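Putative invasin (PDB 5N40) is an adhesin of Yersinia pseudotuberculosis that probably attaches the bacterium to host cells, with Ig-like domains carrying a C-type lectin-like domain at its end. Local coordinates at residues 50-55 against 79-84; 14-19 against 97-102; 26-31 against 71-76; 32-37 against 65-70; 139-144 against 202-207. The protein carries 1 engineered substitution. All blocks are in the same frame, centred on the assembly; numbering follows the deposited sequence. Where two conformers were deposited one is given.

Contacts 1 to 4 fall in one Ig-like domain, whose strands they join pair by pair; contact 5 belongs to the next. Contacts 3 and 4 share strands 28-34 and 67-73, contact 4 being farther along the same ladder. All five are partly buried: in the first four, Phe50, Leu83, Ile99, Leu72 and Tyr68 face the interior, while threonines and serines line much of the surface. Chemistry shifts with place: contacts 1, 3 and 4 rest on antiparallel backbone bonds, contact 2 on a single bond and apolar side chains; contact 4 adds a guanidinium on a carbonyl and contact 5 a carboxylate. Thr76 OG1 of contact 3 is hydrogen-bonded to Asn140 ND2 of contact 5, linking the domains.

Contact 1: residues 50-55 against 79-84; sequences FTSTLG and GTASLS
Thr53 turns OG1 into the position between its backbone N and carbonyl carbon (chi1 57°), where it meets Ser82; Ser52 holds OG anti to its own N (chi1 -179°), against Ala81 and Leu83. The first torsion has a clear result: Ser82 N donates to Thr53 OG1 over 3.0 Å at 163°, so the hydroxyl does the work that the Thr53 carbonyl would do in a regular ladder. Thr53 N meanwhile donates to Ser82 O at 3.2 Å. One water spans Thr53 OG1 and Thr80 O, donating to the carbonyl. The second torsion sets Ser52 OG 3.5 Å from both Ala81 CB and Leu83 CD2, while its proton goes to Leu54 O at 2.7 Å, in the carbonyl plane on a lone pair. That bond ties the polar tip down within its own segment. Beyond it Leu54 lays CD1 on the Gly79 backbone, 3.6 Å from Gly79 C, with its CB near Ala81 CB. At the other end Thr51 and Ser84 form a hydrogen-bonded pair, with Thr51 N to Ser84 O at 2.9 Å and Ser84 N to Thr51 O at 3.0 Å. Phe50 and Leu83 both reach Val31 and Leu14 in the interior. An outermost strand whose last rung keeps one backbone bond and takes a hydroxyl for the other thus joins its antiparallel neighbour in an Ig-like beta sandwich.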
# COMPACT_ATOMS: atom_id res chain seq x y z
N PHE A 50 28.74 -15.30 30.60
CA PHE A 50 27.31 -15.25 30.32
C PHE A 50 27.08 -15.31 28.82
O PHE A 50 27.92 -14.88 28.02
CB PHE A 50 26.67 -13.96 30.86
CG PHE A 50 26.80 -13.77 32.36
CD1 PHE A 50 26.81 -14.85 33.23
CD2 PHE A 50 26.90 -12.50 32.89
CE1 PHE A 50 26.93 -14.65 34.60
CE2 PHE A 50 27.03 -12.29 34.25
CZ PHE A 50 27.04 -13.37 35.10
N THR A 51 25.92 -15.84 28.43
CA THR A 51 25.46 -15.74 27.05
C THR A 51 24.04 -15.19 27.06
O THR A 51 23.30 -15.31 28.04
CB THR A 51 25.49 -17.09 26.33
OG1 THR A 51 24.49 -17.96 26.86
CG2 THR A 51 26.86 -17.74 26.49
N SER A 52 23.66 -14.58 25.94
CA SER A 52 22.31 -14.04 25.76
C SER A 52 21.88 -14.26 24.32
O SER A 52 22.68 -14.08 23.40
CB SER A 52 22.24 -12.56 26.08
OG SER A 52 20.91 -12.08 25.92
N THR A 53 20.60 -14.60 24.12
CA THR A 53 20.09 -14.83 22.77
C THR A 53 19.88 -13.53 22.01
O THR A 53 19.81 -13.55 20.77
CB THR A 53 18.78 -15.62 22.82
OG1 THR A 53 17.81 -14.93 23.62
CG2 THR A 53 19.02 -17.01 23.39
N LEU A 54 19.79 -12.41 22.71
CA LEU A 54 19.61 -11.10 22.11
C LEU A 54 20.58 -10.11 22.75
O LEU A 54 20.90 -10.23 23.94
CB LEU A 54 18.17 -10.59 22.27
CG LEU A 54 17.05 -11.41 21.62
CD1 LEU A 54 15.69 -10.86 22.08
CD2 LEU A 54 17.18 -11.39 20.10
N GLY A 55 21.03 -9.14 21.97
CA GLY A 55 21.91 -8.12 22.48
C GLY A 55 23.34 -8.61 22.62
O GLY A 55 23.71 -9.69 22.16
N GLY A 79 12.15 -9.43 21.26
CA GLY A 79 11.95 -10.81 21.65
C GLY A 79 12.21 -10.98 23.13
O GLY A 79 12.12 -10.02 23.89
N THR A 80 12.53 -12.20 23.52
CA THR A 80 12.92 -12.52 24.88
C THR A 80 14.38 -12.96 24.89
O THR A 80 14.74 -13.95 24.24
CB THR A 80 12.03 -13.61 25.47
OG1 THR A 80 10.66 -13.20 25.38
CG2 THR A 80 12.40 -13.86 26.94
N ALA A 81 15.22 -12.22 25.61
CA ALA A 81 16.62 -12.61 25.78
C ALA A 81 16.71 -13.67 26.86
O ALA A 81 16.39 -13.40 28.03
CB ALA A 81 17.48 -11.40 26.15
N SER A 82 17.13 -14.87 26.49
CA SER A 82 17.40 -15.93 27.46
C SER A 82 18.88 -15.91 27.80
O SER A 82 19.73 -15.92 26.91
CB SER A 82 17.00 -17.29 26.90
OG SER A 82 15.60 -17.35 26.68
N LEU A 83 19.17 -15.89 29.10
CA LEU A 83 20.53 -15.75 29.61
C LEU A 83 20.99 -17.08 30.17
O LEU A 83 20.25 -17.73 30.91
CB LEU A 83 20.58 -14.68 30.71
CG LEU A 83 20.06 -13.30 30.32
CD1 LEU A 83 19.83 -12.44 31.56
CD2 LEU A 83 21.04 -12.63 29.40
N SER A 84 22.22 -17.47 29.84
CA SER A 84 22.83 -18.67 30.39
C SER A 84 24.19 -18.33 30.98
O SER A 84 24.76 -17.26 30.71
CB SER A 84 22.99 -19.78 29.34
OG SER A 84 23.99 -19.44 28.41
O HOH W 1 21.48 -17.78 26.28
O HOH W 2 15.78 -15.22 21.77

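Contact 2: residues 14-19 against 97-102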
# COMPACT_ATOMS: atom_id res chain seq x y z
N LEU A 14 20.69 -16.47 38.95
CA LEU A 14 21.03 -15.56 37.86
C LEU A 14 19.86 -14.61 37.68
O LEU A 14 18.72 -15.06 37.47
CB LEU A 14 21.32 -16.32 36.56
CG LEU A 14 21.88 -15.51 35.40
CD1 LEU A 14 23.32 -15.06 35.69
CD2 LEU A 14 21.81 -16.29 34.10
N VAL A 15 20.12 -13.31 37.78
CA VAL A 15 19.07 -12.31 37.69
C VAL A 15 19.53 -11.18 36.77
O VAL A 15 20.72 -11.03 36.49
CB VAL A 15 18.68 -11.75 39.07
CG1 VAL A 15 18.37 -12.90 40.04
CG2 VAL A 15 19.78 -10.86 39.63
N ALA A 16 18.56 -10.40 36.30
CA ALA A 16 18.83 -9.25 35.46
C ALA A 16 17.99 -8.08 35.96
O ALA A 16 16.88 -8.26 36.46
CB ALA A 16 18.51 -9.53 33.99
N ALA A 17 18.56 -6.88 35.84
CA ALA A 17 17.90 -5.67 36.30
C ALA A 17 18.24 -4.50 35.38
O ALA A 17 19.41 -4.09 35.31
CB ALA A 17 18.31 -5.34 37.74
N PRO A 18 17.27 -3.93 34.65
CA PRO A 18 15.85 -4.31 34.62
C PRO A 18 15.57 -5.55 33.76
O PRO A 18 16.46 -6.02 33.03
CB PRO A 18 15.17 -3.06 34.03
CG PRO A 18 16.21 -2.45 33.18
CD PRO A 18 17.53 -2.73 33.85
N VAL A 19 14.35 -6.07 33.82
CA VAL A 19 13.97 -7.22 33.01
C VAL A 19 13.20 -6.80 31.76
O VAL A 19 12.68 -7.66 31.04
CB VAL A 19 13.17 -8.25 33.82
CG1 VAL A 19 14.02 -8.80 34.96
CG2 VAL A 19 11.87 -7.67 34.33
N ALA A 97 17.65 -16.53 33.65
CA ALA A 97 16.99 -15.25 33.70
C ALA A 97 16.56 -14.85 32.30
O ALA A 97 17.13 -15.31 31.30
CB ALA A 97 17.90 -14.18 34.30
N THR A 98 15.54 -14.02 32.22
CA THR A 98 15.09 -13.50 30.93
C THR A 98 14.94 -11.99 31.01
O THR A 98 14.74 -11.42 32.09
CB THR A 98 13.76 -14.11 30.49
OG1 THR A 98 12.73 -13.74 31.43
CG2 THR A 98 13.87 -15.63 30.40
N ILE A 99 15.05 -11.36 29.85
CA ILE A 99 14.81 -9.94 29.69
C ILE A 99 13.90 -9.76 28.49
O ILE A 99 14.18 -10.28 27.41
CB ILE A 99 16.13 -9.16 29.48
CG1 ILE A 99 17.08 -9.39 30.65
CG2 ILE A 99 15.85 -7.67 29.30
CD1 ILE A 99 18.47 -8.92 30.40
N ASN A 100 12.78 -9.07 28.68
CA ASN A 100 11.92 -8.71 27.57
C ASN A 100 12.56 -7.57 26.80
O ASN A 100 12.82 -6.50 27.37
CB ASN A 100 10.53 -8.31 28.05
CG ASN A 100 9.79 -9.45 28.70
OD1 ASN A 100 9.85 -10.59 28.23
ND2 ASN A 100 9.08 -9.15 29.77
N VAL A 101 12.85 -7.81 25.53
CA VAL A 101 13.38 -6.78 24.64
C VAL A 101 12.19 -6.31 23.82
O VAL A 101 11.78 -6.96 22.85
CB VAL A 101 14.52 -7.31 23.77
CG1 VAL A 101 15.20 -6.17 23.03
CG2 VAL A 101 15.53 -8.08 24.62
N ILE A 102 11.63 -5.18 24.22
CA ILE A 102 10.35 -4.72 23.69
C ILE A 102 10.61 -3.76 22.53
O ILE A 102 11.74 -3.32 22.32
CB ILE A 102 9.49 -4.06 24.79
CG1 ILE A 102 10.08 -2.72 25.25
CG2 ILE A 102 9.31 -5.02 25.96
CD1 ILE A 102 9.20 -1.97 26.24
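The parallel pairing of first and last strands in an Ig-like domain begins where Val19 meets Asn100. Asn100 N donates to Val19 O over 2.8 Å at 152°, and Ile99 CA lies 3.4 Å from the same Val19 O in a CA-H...O contact. Before this point the first strand bows away from the last around Ala17: Val15 and Ala17 have their backbone bonds with Thr32 and Val30 of strand 28-34, and a cis peptide before Pro18 marks the change of course. Apolar side chains meet between the two strands. Ile99 places CG1 anti to its carbonyl carbon (chi1 -58°), and Ala16 CB meets that CG1 at 3.6 Å and the Ile99 CD1 beyond it at the same distance. The other branch, Ile99 CG2, rests 3.6 Å from Val19 O. Farther up, Ala97 CB sits 3.4 Å from Leu14 O and more loosely beside Leu14 CG. On the exposed flank, Val19 CB approaches Thr98 O at 3.9 Å. The amide of Asn100 is engaged elsewhere, its ND2 bonding Asn20 OD1, while the Asn100 backbone also bonds Ile21, which carries the parallel pairing onward. A first strand that changes partner part-way to run parallel to the last is familiar from immunoglobulin-like beta sandwiches; here a cis proline marks the switch.

Contact 3: residues 26-31 against 71-76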
# COMPACT_ATOMS: atom_id res chain seq x y z
N SER A 26 20.84 0.46 22.60
CA SER A 26 21.50 1.25 23.63
C SER A 26 21.00 0.98 25.05
O SER A 26 21.78 1.20 25.98
CB SER A 26 21.36 2.75 23.34
OG SER A 26 19.99 3.13 23.32
N ASP A 27 19.76 0.54 25.26
CA ASP A 27 19.30 0.25 26.62
C ASP A 27 20.15 -0.86 27.23
O ASP A 27 20.59 -1.77 26.54
CB ASP A 27 17.83 -0.19 26.61
CG ASP A 27 16.85 0.98 26.58
OD1 ASP A 27 17.28 2.13 26.40
OD2 ASP A 27 15.64 0.72 26.73
N THR A 28 20.35 -0.79 28.55
CA THR A 28 21.23 -1.73 29.23
C THR A 28 20.52 -2.39 30.41
O THR A 28 19.53 -1.87 30.95
CB THR A 28 22.52 -1.06 29.71
OG1 THR A 28 22.20 0.02 30.60
CG2 THR A 28 23.32 -0.52 28.53
N SER A 29 21.05 -3.55 30.79
CA SER A 29 20.62 -4.29 31.97
C SER A 29 21.82 -4.96 32.61
O SER A 29 22.75 -5.38 31.92
CB SER A 29 19.56 -5.34 31.62
OG SER A 29 19.17 -6.06 32.78
N VAL A 30 21.81 -5.06 33.93
CA VAL A 30 22.90 -5.70 34.67
C VAL A 30 22.50 -7.13 34.98
O VAL A 30 21.44 -7.37 35.57
CB VAL A 30 23.25 -4.92 35.95
CG1 VAL A 30 24.24 -5.71 36.81
CG2 VAL A 30 23.85 -3.56 35.59
N VAL A 31 23.34 -8.07 34.57
CA VAL A 31 23.14 -9.49 34.85
C VAL A 31 24.03 -9.85 36.02
O VAL A 31 25.24 -9.57 36.00
CB VAL A 31 23.47 -10.35 33.62
CG1 VAL A 31 23.23 -11.82 33.90
CG2 VAL A 31 22.65 -9.89 32.42
N THR A 71 27.21 -6.22 31.91
CA THR A 71 26.19 -5.35 31.34
C THR A 71 25.76 -5.91 29.99
O THR A 71 26.60 -6.14 29.11
CB THR A 71 26.71 -3.92 31.19
OG1 THR A 71 27.00 -3.37 32.48
CG2 THR A 71 25.67 -3.03 30.49
N LEU A 72 24.46 -6.14 29.84
CA LEU A 72 23.87 -6.46 28.56
C LEU A 72 23.39 -5.17 27.91
O LEU A 72 22.77 -4.33 28.56
CB LEU A 72 22.69 -7.42 28.71
CG LEU A 72 22.00 -7.80 27.40
CD1 LEU A 72 22.52 -9.12 26.90
CD2 LEU A 72 20.50 -7.83 27.55
N THR A 73 23.66 -5.03 26.62
CA THR A 73 23.15 -3.92 25.83
C THR A 73 22.20 -4.47 24.78
O THR A 73 22.53 -5.44 24.10
CB THR A 73 24.29 -3.13 25.17
OG1 THR A 73 25.13 -2.57 26.19
CG2 THR A 73 23.75 -2.00 24.29
N ALA A 74 21.02 -3.87 24.68
CA ALA A 74 20.04 -4.32 23.70
C ALA A 74 20.63 -4.27 22.30
O ALA A 74 21.48 -3.44 21.98
CB ALA A 74 18.79 -3.45 23.77
N GLY A 75 20.19 -5.20 21.46
CA GLY A 75 20.31 -5.06 20.02
C GLY A 75 19.12 -4.31 19.47
O GLY A 75 18.48 -3.52 20.17
N THR A 76 18.80 -4.58 18.21
CA THR A 76 17.66 -3.95 17.55
C THR A 76 16.56 -4.95 17.21
O THR A 76 15.61 -4.59 16.50
CB THR A 76 18.14 -3.22 16.30
OG1 THR A 76 19.02 -4.06 15.55
CG2 THR A 76 18.87 -1.95 16.69
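Ser29 and Leu72 exchange two backbone hydrogen bonds, Ser29 N to Leu72 O at 2.9 Å and Leu72 N to Ser29 O at 2.8 Å, which makes them the hydrogen-bonded pair of an antiparallel ladder in the first Ig-like beta sandwich. A third bond, Ala74 N to Asp27 O at 2.8 Å and 172°, continues the ladder past the strand ends. Between these rungs stand the non-hydrogen-bonded pairs Thr28 with Thr73 and Val30 with Thr71. Thr28 and Thr73 lie side by side and point the same way: Thr28 CG2 meets Thr73 OG1 at 3.6 Å, and Thr28 CB is 3.8 Å from the Thr71 methyl CG2. Thr73 swings its own CG2 anti to the backbone N, toward Ser26, where it ends 4.0 Å from Ser26 CA. The threonines and Val30 make up one face; Ser29, Val31 and Leu72 occupy the other. On that second face the Leu72 side chain packs on Leu57, Ser52 and Ile99 from three other strands. The next shell is polar. Ser29 OG is hydrogen-bonded to Pro18 O, which fixes the hydroxyl beside the kink of the first strand, and Asp27 OD2 accepts from Glu22 N, holding the start of the 26-31 segment against strand 13-22. Leu72 O, besides its bond from Ser29 N, receives the CA-H of Thr28, with Thr28 CA only 3.1 Å from Leu72 O.

Contact 4: residues 32-37 against 65-70; sequences TLTLRD and SGLYTA
Tyr68 lays its ring beside Leu33 and obliquely across Leu35, with CE1 3.9 Å from Leu35 CB and CD1 4.1 Å from Leu33 CD2. Leu33 O lies near the ring plane, at its edge. The phenol tip reaches past both segments, where Tyr68 OH is hydrogen-bonded with Val43 O and Gln46 N, so the polar end of this buried residue is satisfied. Leu33 and Tyr68 also exchange backbone bonds in both directions, and Leu35 N adds a third, to Gly66 O, at 172°. These rungs join strands 28-34 and 67-73 of the Ig-like beta sandwich: Leu33, Leu35 and Tyr68 face the interior together with Phe50 and Val48, and the opposite face carries Thr32, Thr34, Leu67 and Thr69. There Thr32 OG1 touches the Thr69 methyl CG2 at 3.4 Å, and Leu67 extends CD1 alongside Thr34, 3.7 Å from Thr34 OG1. Beyond the last rung Arg36 doubles back, its CD swung round by a bent chi2 of -72°. The guanidinium then grips one carbonyl end-on: NH1 lies 2.9 Å and NH2 3.0 Å from Ser65 O, which is tilted about 20° from the guanidinium plane. NH1 donates in addition to Leu35 O of its own segment at 2.9 Å, from above that carbonyl plane. Thr34 CG2 sits over the centre of one guanidinium face, 3.2 Å above it, and Leu67 CD1 comes near NH2 obliquely.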
# COMPACT_ATOMS: atom_id res chain seq x y z
N THR A 32 23.45 -10.44 37.06
CA THR A 32 24.16 -10.78 38.28
C THR A 32 24.03 -12.27 38.55
O THR A 32 22.91 -12.78 38.69
CB THR A 32 23.63 -9.98 39.48
OG1 THR A 32 23.85 -8.58 39.25
CG2 THR A 32 24.35 -10.38 40.77
N LEU A 33 25.16 -12.95 38.59
CA LEU A 33 25.24 -14.30 39.11
C LEU A 33 25.63 -14.25 40.58
O LEU A 33 26.62 -13.61 40.93
CB LEU A 33 26.27 -15.13 38.34
CG LEU A 33 26.60 -16.50 38.92
CD1 LEU A 33 25.43 -17.47 38.75
CD2 LEU A 33 27.87 -17.06 38.28
N THR A 34 24.86 -14.93 41.42
CA THR A 34 25.22 -15.19 42.81
C THR A 34 25.61 -16.66 42.87
O THR A 34 24.75 -17.54 42.83
CB THR A 34 24.07 -14.85 43.74
OG1 THR A 34 23.71 -13.47 43.54
CG2 THR A 34 24.47 -15.07 45.22
N LEU A 35 26.92 -16.92 42.93
CA LEU A 35 27.45 -18.27 42.81
C LEU A 35 27.62 -18.87 44.20
O LEU A 35 28.37 -18.33 45.03
CB LEU A 35 28.77 -18.26 42.05
CG LEU A 35 29.35 -19.63 41.66
CD1 LEU A 35 28.39 -20.40 40.77
CD2 LEU A 35 30.70 -19.47 40.98
N ARG A 36 26.93 -19.98 44.46
CA ARG A 36 26.87 -20.56 45.79
C ARG A 36 27.10 -22.06 45.70
O ARG A 36 26.75 -22.70 44.70
CB ARG A 36 25.52 -20.28 46.46
CG ARG A 36 25.25 -18.80 46.70
CD ARG A 36 26.12 -18.27 47.84
NE ARG A 36 25.91 -16.85 48.15
CZ ARG A 36 26.59 -15.85 47.59
NH1 ARG A 36 27.51 -16.07 46.66
NH2 ARG A 36 26.32 -14.60 47.95
N ASP A 37 27.70 -22.62 46.75
CA ASP A 37 27.90 -24.06 46.81
C ASP A 37 26.70 -24.71 47.51
O ASP A 37 25.71 -24.06 47.84
CB ASP A 37 29.24 -24.40 47.47
CG ASP A 37 29.29 -24.06 48.97
OD1 ASP A 37 28.24 -23.86 49.61
OD2 ASP A 37 30.42 -24.01 49.51
N SER A 65 31.53 -11.36 47.83
CA SER A 65 30.54 -12.38 48.21
C SER A 65 30.10 -13.22 47.02
O SER A 65 28.93 -13.60 46.91
CB SER A 65 29.34 -11.73 48.90
OG SER A 65 29.73 -11.17 50.15
N GLY A 66 31.03 -13.53 46.12
CA GLY A 66 30.74 -14.45 45.03
C GLY A 66 29.68 -13.96 44.07
O GLY A 66 28.90 -14.76 43.54
N LEU A 67 29.63 -12.65 43.84
CA LEU A 67 28.74 -12.08 42.84
C LEU A 67 29.55 -11.76 41.59
O LEU A 67 30.67 -11.26 41.67
CB LEU A 67 28.08 -10.80 43.36
CG LEU A 67 26.71 -10.94 44.03
CD1 LEU A 67 26.70 -12.01 45.12
CD2 LEU A 67 26.29 -9.61 44.60
N TYR A 68 28.97 -12.07 40.43
CA TYR A 68 29.61 -11.84 39.15
C TYR A 68 28.63 -11.12 38.24
O TYR A 68 27.50 -11.58 38.07
CB TYR A 68 30.07 -13.15 38.51
CG TYR A 68 30.98 -13.98 39.38
CD1 TYR A 68 30.48 -14.71 40.45
CD2 TYR A 68 32.35 -14.04 39.13
CE1 TYR A 68 31.32 -15.47 41.26
CE2 TYR A 68 33.19 -14.80 39.92
CZ TYR A 68 32.67 -15.52 40.98
OH TYR A 68 33.50 -16.28 41.78
N THR A 69 29.06 -10.00 37.66
CA THR A 69 28.15 -9.14 36.90
C THR A 69 28.69 -8.83 35.52
O THR A 69 29.90 -8.86 35.27
CB THR A 69 27.88 -7.84 37.65
OG1 THR A 69 29.11 -7.13 37.86
CG2 THR A 69 27.24 -8.13 38.99
N ALA A 70 27.76 -8.52 34.62
CA ALA A 70 28.08 -7.99 33.30
C ALA A 70 26.92 -7.12 32.84
O ALA A 70 25.80 -7.26 33.32
CB ALA A 70 28.36 -9.10 32.28

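Contact 5: residues 139-144 against 202-207; sequences PNVKMT and AAAESG. Engineered in segment 202-207: Ala203 (natural residue Lys).
Glu205 starts at CB, which rests 4.0 Å from Lys142 CB, and runs extended across the Lys142 backbone and side chain. Its CG stands between the backbone N and the carbonyl carbon (chi1 49°) and lies about 4.0 Å from Lys142 N. CD follows at 3.7 Å from Lys142 CB. The two oxygens then differ. OE2 accepts from Lys142 N over 3.2 Å, an almost straight bond at 175° whose donor comes from above the carboxylate plane, 52° out of it. OE1 passes Lys142 CD at 3.7 Å and is hydrogen-bonded to Thr78 OG1, back in the preceding Ig-like domain. The backbone of Glu205 contributes weakly, its N donating to Lys142 O at a bent angle. Firm rungs follow at Thr144 and Ala203, a hydrogen-bonded antiparallel pair with 3.0 Å from Thr144 N to Ala203 O; Ala203 is an engineered residue. Val141 CG1 packs on Ala204 CB at 3.6 Å, where Ala204 opens the type I turn that ends at Gly207. Backbone bonds thus join strands 142-151 and 197-204, and a carboxylate takes over where the ladder weakens. Because Lys142 NZ stays 4.9 Å from Glu205 OE1, the opposite charges may attract but form no salt bridge; the carboxylate acts through neutral donors, among them a backbone N-H of its own domain, the Thr78 hydroxyl of the preceding one and a water at OE2.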
# COMPACT_ATOMS: atom_id res chain seq x y z
N PRO A 139 16.95 0.61 12.69
CA PRO A 139 16.95 -0.57 11.84
C PRO A 139 16.21 -1.74 12.48
O PRO A 139 16.05 -1.82 13.70
CB PRO A 139 18.44 -0.89 11.67
CG PRO A 139 19.07 -0.39 12.91
CD PRO A 139 18.25 0.80 13.37
N ASN A 140 15.74 -2.64 11.62
CA ASN A 140 15.16 -3.91 12.03
C ASN A 140 13.83 -3.74 12.77
O ASN A 140 13.44 -4.59 13.58
CB ASN A 140 16.15 -4.73 12.86
CG ASN A 140 17.40 -5.10 12.07
OD1 ASN A 140 17.31 -5.58 10.94
ND2 ASN A 140 18.56 -4.85 12.65
N VAL A 141 13.11 -2.67 12.46
CA VAL A 141 11.79 -2.42 13.03
C VAL A 141 10.75 -3.14 12.19
O VAL A 141 10.61 -2.88 10.99
CB VAL A 141 11.50 -0.91 13.10
CG1 VAL A 141 10.05 -0.66 13.51
CG2 VAL A 141 12.46 -0.21 14.07
N LYS A 142 10.00 -4.03 12.83
CA LYS A 142 8.95 -4.78 12.13
C LYS A 142 7.80 -3.87 11.75
O LYS A 142 7.33 -3.05 12.55
CB LYS A 142 8.45 -5.92 13.02
CG LYS A 142 9.48 -7.02 13.25
CD LYS A 142 8.87 -8.15 14.09
CE LYS A 142 9.83 -9.31 14.27
NZ LYS A 142 9.25 -10.39 15.13
N MET A 143 7.31 -4.03 10.52
CA MET A 143 6.32 -3.14 9.93
C MET A 143 5.16 -3.95 9.35
O MET A 143 5.36 -5.04 8.81
CB MET A 143 6.94 -2.29 8.82
CG MET A 143 6.27 -0.94 8.61
SD MET A 143 6.52 0.22 9.98
CE MET A 143 8.31 0.35 10.02
N THR A 144 3.95 -3.39 9.46
CA THR A 144 2.78 -3.93 8.78
C THR A 144 2.05 -2.77 8.09
O THR A 144 2.30 -1.60 8.36
CB THR A 144 1.80 -4.64 9.72
OG1 THR A 144 1.26 -3.69 10.64
CG2 THR A 144 2.50 -5.77 10.48
N ALA A 202 0.98 2.60 7.83
CA ALA A 202 2.16 1.85 8.26
C ALA A 202 2.20 1.82 9.78
O ALA A 202 2.10 2.87 10.41
CB ALA A 202 3.42 2.49 7.70
N ALA A 203 2.33 0.63 10.35
CA ALA A 203 2.41 0.45 11.79
C ALA A 203 3.69 -0.30 12.16
O ALA A 203 3.93 -1.41 11.67
CB ALA A 203 1.21 -0.32 12.33
N ALA A 204 4.50 0.31 13.03
CA ALA A 204 5.65 -0.38 13.58
C ALA A 204 5.20 -1.28 14.73
O ALA A 204 4.11 -1.13 15.27
CB ALA A 204 6.69 0.63 14.07
N GLU A 205 6.06 -2.24 15.09
CA GLU A 205 5.70 -3.17 16.16
C GLU A 205 5.47 -2.44 17.48
O GLU A 205 4.81 -2.99 18.37
CB GLU A 205 6.78 -4.25 16.31
CG GLU A 205 8.20 -3.75 16.37
CD GLU A 205 9.22 -4.87 16.47
OE1 GLU A 205 8.90 -5.92 17.08
OE2 GLU A 205 10.34 -4.70 15.92
N SER A 206 5.98 -1.22 17.63
CA SER A 206 5.75 -0.44 18.84
C SER A 206 4.33 0.11 18.92
O SER A 206 3.94 0.59 19.99
CB SER A 206 6.72 0.73 18.89
OG SER A 206 6.52 1.53 17.74
N GLY A 207 3.58 0.08 17.83
CA GLY A 207 2.29 0.72 17.76
C GLY A 207 2.33 2.13 17.21
O GLY A 207 1.27 2.75 17.02
O HOH W 3 12.69 -6.15 15.84
O HOH W 4 4.32 -3.98 13.11
O HOH W 5 2.17 -3.94 12.97